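Local atomic coordinates of beta-galactosidase/beta-glucuronidase (Faecalibacterium prausnitzii L2-6, PDB entry 6MVF), a protein that binds flavin mononucleotide and belongs to glycosyl hydrolase family 2, probably cleaving terminal beta-linked sugars such as glucuronides in the human gut. Residues N534-G539 with I559-R564. Numbering follows the deposited sequence.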
loop_
_atom_site.group_PDB
_atom_site.type_symbol
_atom_site.label_atom_id
_atom_site.label_comp_id
_atom_site.label_asym_id
_atom_site.label_seq_id
_atom_site.Cartn_x
_atom_site.Cartn_y
_atom_site.Cartn_z
ATOM N N ASN A 534 3.886 17.237 31.624
ATOM C CA ASN A 534 3.741 17.367 30.174
ATOM C C ASN A 534 3.297 15.954 29.706
ATOM O O ASN A 534 3.330 15.014 30.503
ATOM C CB ASN A 534 5.085 17.841 29.552
ATOM C CG ASN A 534 5.029 18.053 28.042
ATOM O OD1 ASN A 534 5.027 17.100 27.270
ATOM N ND2 ASN A 534 5.031 19.315 27.616
ATOM N N MET A 535 2.857 15.794 28.448
ATOM C CA MET A 535 2.449 14.468 27.980
ATOM C C MET A 535 3.617 13.498 27.990
ATOM O O MET A 535 3.475 12.338 28.409
ATOM C CB MET A 535 1.868 14.540 26.563
ATOM C CG MET A 535 1.354 13.210 26.050
ATOM S SD MET A 535 -0.066 12.516 26.952
ATOM C CE MET A 535 -0.175 10.878 26.232
ATOM N N PHE A 536 4.771 13.948 27.499
ATOM C CA PHE A 536 5.962 13.133 27.370
ATOM C C PHE A 536 7.102 13.823 28.094
ATOM O O PHE A 536 7.199 15.055 28.054
ATOM C CB PHE A 536 6.366 12.938 25.904
ATOM C CG PHE A 536 5.264 12.475 25.027
ATOM C CD1 PHE A 536 4.834 11.147 25.068
ATOM C CD2 PHE A 536 4.654 13.351 24.152
ATOM C CE1 PHE A 536 3.797 10.709 24.246
ATOM C CE2 PHE A 536 3.608 12.924 23.318
ATOM C CZ PHE A 536 3.175 11.609 23.367
ATOM N N ASP A 537 7.956 13.028 28.760
ATOM C CA ASP A 537 9.304 13.482 29.056
ATOM C C ASP A 537 9.884 14.170 27.818
ATOM O O ASP A 537 9.603 13.780 26.680
ATOM C CB ASP A 537 10.187 12.298 29.459
ATOM C CG ASP A 537 9.580 11.415 30.587
ATOM O OD1 ASP A 537 8.890 11.914 31.497
ATOM O OD2 ASP A 537 9.833 10.186 30.567
ATOM N N PHE A 538 10.673 15.221 28.019
ATOM C CA PHE A 538 11.254 15.931 26.882
ATOM C C PHE A 538 12.668 16.365 27.251
ATOM O O PHE A 538 13.054 16.327 28.426
ATOM C CB PHE A 538 10.366 17.117 26.444
ATOM C CG PHE A 538 10.126 18.160 27.529
ATOM C CD1 PHE A 538 9.089 18.024 28.427
ATOM C CD2 PHE A 538 10.930 19.279 27.630
ATOM C CE1 PHE A 538 8.862 18.970 29.410
ATOM C CE2 PHE A 538 10.692 20.232 28.594
ATOM C CZ PHE A 538 9.662 20.077 29.487
ATOM N N GLY A 539 13.438 16.790 26.250
ATOM C CA GLY A 539 14.854 17.080 26.442
ATOM C C GLY A 539 15.148 18.490 26.947
ATOM O O GLY A 539 14.672 19.479 26.380
ATOM N N ILE A 559 9.898 9.412 26.906
ATOM C CA ILE A 559 10.335 10.246 25.793
ATOM C C ILE A 559 10.462 9.449 24.492
ATOM O O ILE A 559 10.428 10.020 23.401
ATOM C CB ILE A 559 11.649 10.929 26.204
ATOM C CG1 ILE A 559 11.961 12.102 25.289
ATOM C CG2 ILE A 559 12.782 9.932 26.251
ATOM C CD1 ILE A 559 13.296 12.729 25.569
ATOM N N ASP A 560 10.600 8.135 24.579
ATOM C CA ASP A 560 10.620 7.280 23.409
ATOM C C ASP A 560 9.213 6.836 23.000
ATOM O O ASP A 560 9.072 6.010 22.097
ATOM C CB ASP A 560 11.536 6.074 23.679
ATOM C CG ASP A 560 11.127 5.283 24.921
ATOM O OD1 ASP A 560 9.935 5.350 25.322
ATOM O OD2 ASP A 560 12.004 4.592 25.506
ATOM N N ARG A 561 8.180 7.369 23.656
ATOM C CA ARG A 561 6.766 7.081 23.422
ATOM C C ARG A 561 6.385 5.649 23.740
ATOM O O ARG A 561 5.287 5.230 23.394
ATOM C CB ARG A 561 6.337 7.409 21.981
ATOM C CG ARG A 561 5.873 8.854 21.780
ATOM C CD ARG A 561 6.927 9.877 22.243
ATOM N NE ARG A 561 6.656 11.250 21.820
ATOM C CZ ARG A 561 7.361 12.307 22.225
ATOM N NH1 ARG A 561 8.381 12.149 23.063
ATOM N NH2 ARG A 561 7.048 13.528 21.795
ATOM N N LYS A 562 7.251 4.888 24.407
ATOM C CA LYS A 562 7.021 3.460 24.600
ATOM C C LYS A 562 6.289 3.113 25.897
ATOM O O LYS A 562 5.491 2.169 25.911
ATOM C CB LYS A 562 8.354 2.707 24.559
ATOM C CG LYS A 562 8.971 2.640 23.189
ATOM C CD LYS A 562 10.028 1.548 23.105
ATOM C CE LYS A 562 10.479 1.375 21.670
ATOM N NZ LYS A 562 9.303 1.197 20.775
ATOM N N THR A 563 6.546 3.833 26.994
ATOM C CA THR A 563 6.130 3.403 28.326
ATOM C C THR A 563 5.193 4.435 28.936
ATOM O O THR A 563 5.595 5.570 29.214
ATOM C CB THR A 563 7.340 3.151 29.237
ATOM O OG1 THR A 563 8.183 2.167 28.644
ATOM C CG2 THR A 563 6.905 2.620 30.587
ATOM N N ARG A 564 3.952 4.021 29.154
ATOM C CA ARG A 564 2.961 4.816 29.850
ATOM C C ARG A 564 3.177 4.683 31.351
ATOM O O ARG A 564 3.120 3.571 31.902
ATOM C CB ARG A 564 1.569 4.348 29.461
ATOM C CG ARG A 564 1.239 4.576 27.998
ATOM C CD ARG A 564 0.217 3.560 27.504
ATOM N NE ARG A 564 -0.206 3.842 26.137
ATOM C CZ ARG A 564 0.558 3.629 25.066
ATOM N NH1 ARG A 564 1.785 3.123 25.210
ATOM N NH2 ARG A 564 0.101 3.939 23.851
#
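The guanidinium of Arg561 lies flat on the ring of Phe536, the two planes only 9° apart and Arg561 CZ 3.7 Å from the ring centroid, in a stacked cation-pi contact. NE sits over the middle of the ring, NH2 reaches CD2 on its rim, and the bend of the arginine chain at chi2 lays CD over the same face in a CH-pi contact. Met535 CG covers the opposite face, so the phenyl ring is sandwiched between a thioether chain and a cation.

Van der Waals contact continues beside the stack. Ile559 has CG1 anti to its backbone N (chi1 -164°), which sets it against Asp537 O, while CD1 reaches Phe538 CA at 4.0 Å. The CB atoms of Asp537 and Ile559 lie 3.8 Å apart.

No hydrogen bond joins 534-539 to 559-564; the polar bonds work within each segment or reach beyond both. Arg561 NH1 donates to Ile559 O over 3.0 Å, a bent bond (135°) approaching from above the carbonyl plane, and NE forms a salt bridge with Asp320 on helix 314-327. On the other segment, Asn534 OD1 accepts from Phe536 N at 3.2 Å in an Asx turn, and Asp537 pairs with Lys565.

Without this side chain, as with an alanine here, one face of Phe536 would probably be uncovered and the carboxylate of Asp320 would lose this cationic partner.

The contact thus joins the chain following strand 529-532 of the TIM barrel to the loop leading into helix 566-575, away from the flavin site. Its chemistry implies a buried arginine whose positive charge is probably balanced by Asp320 and further stabilised by the aromatic face, while its bonds through NE to Asp320 and through NH1 to Ile559 O are likely to restrict rotation of the guanidinium over the ring.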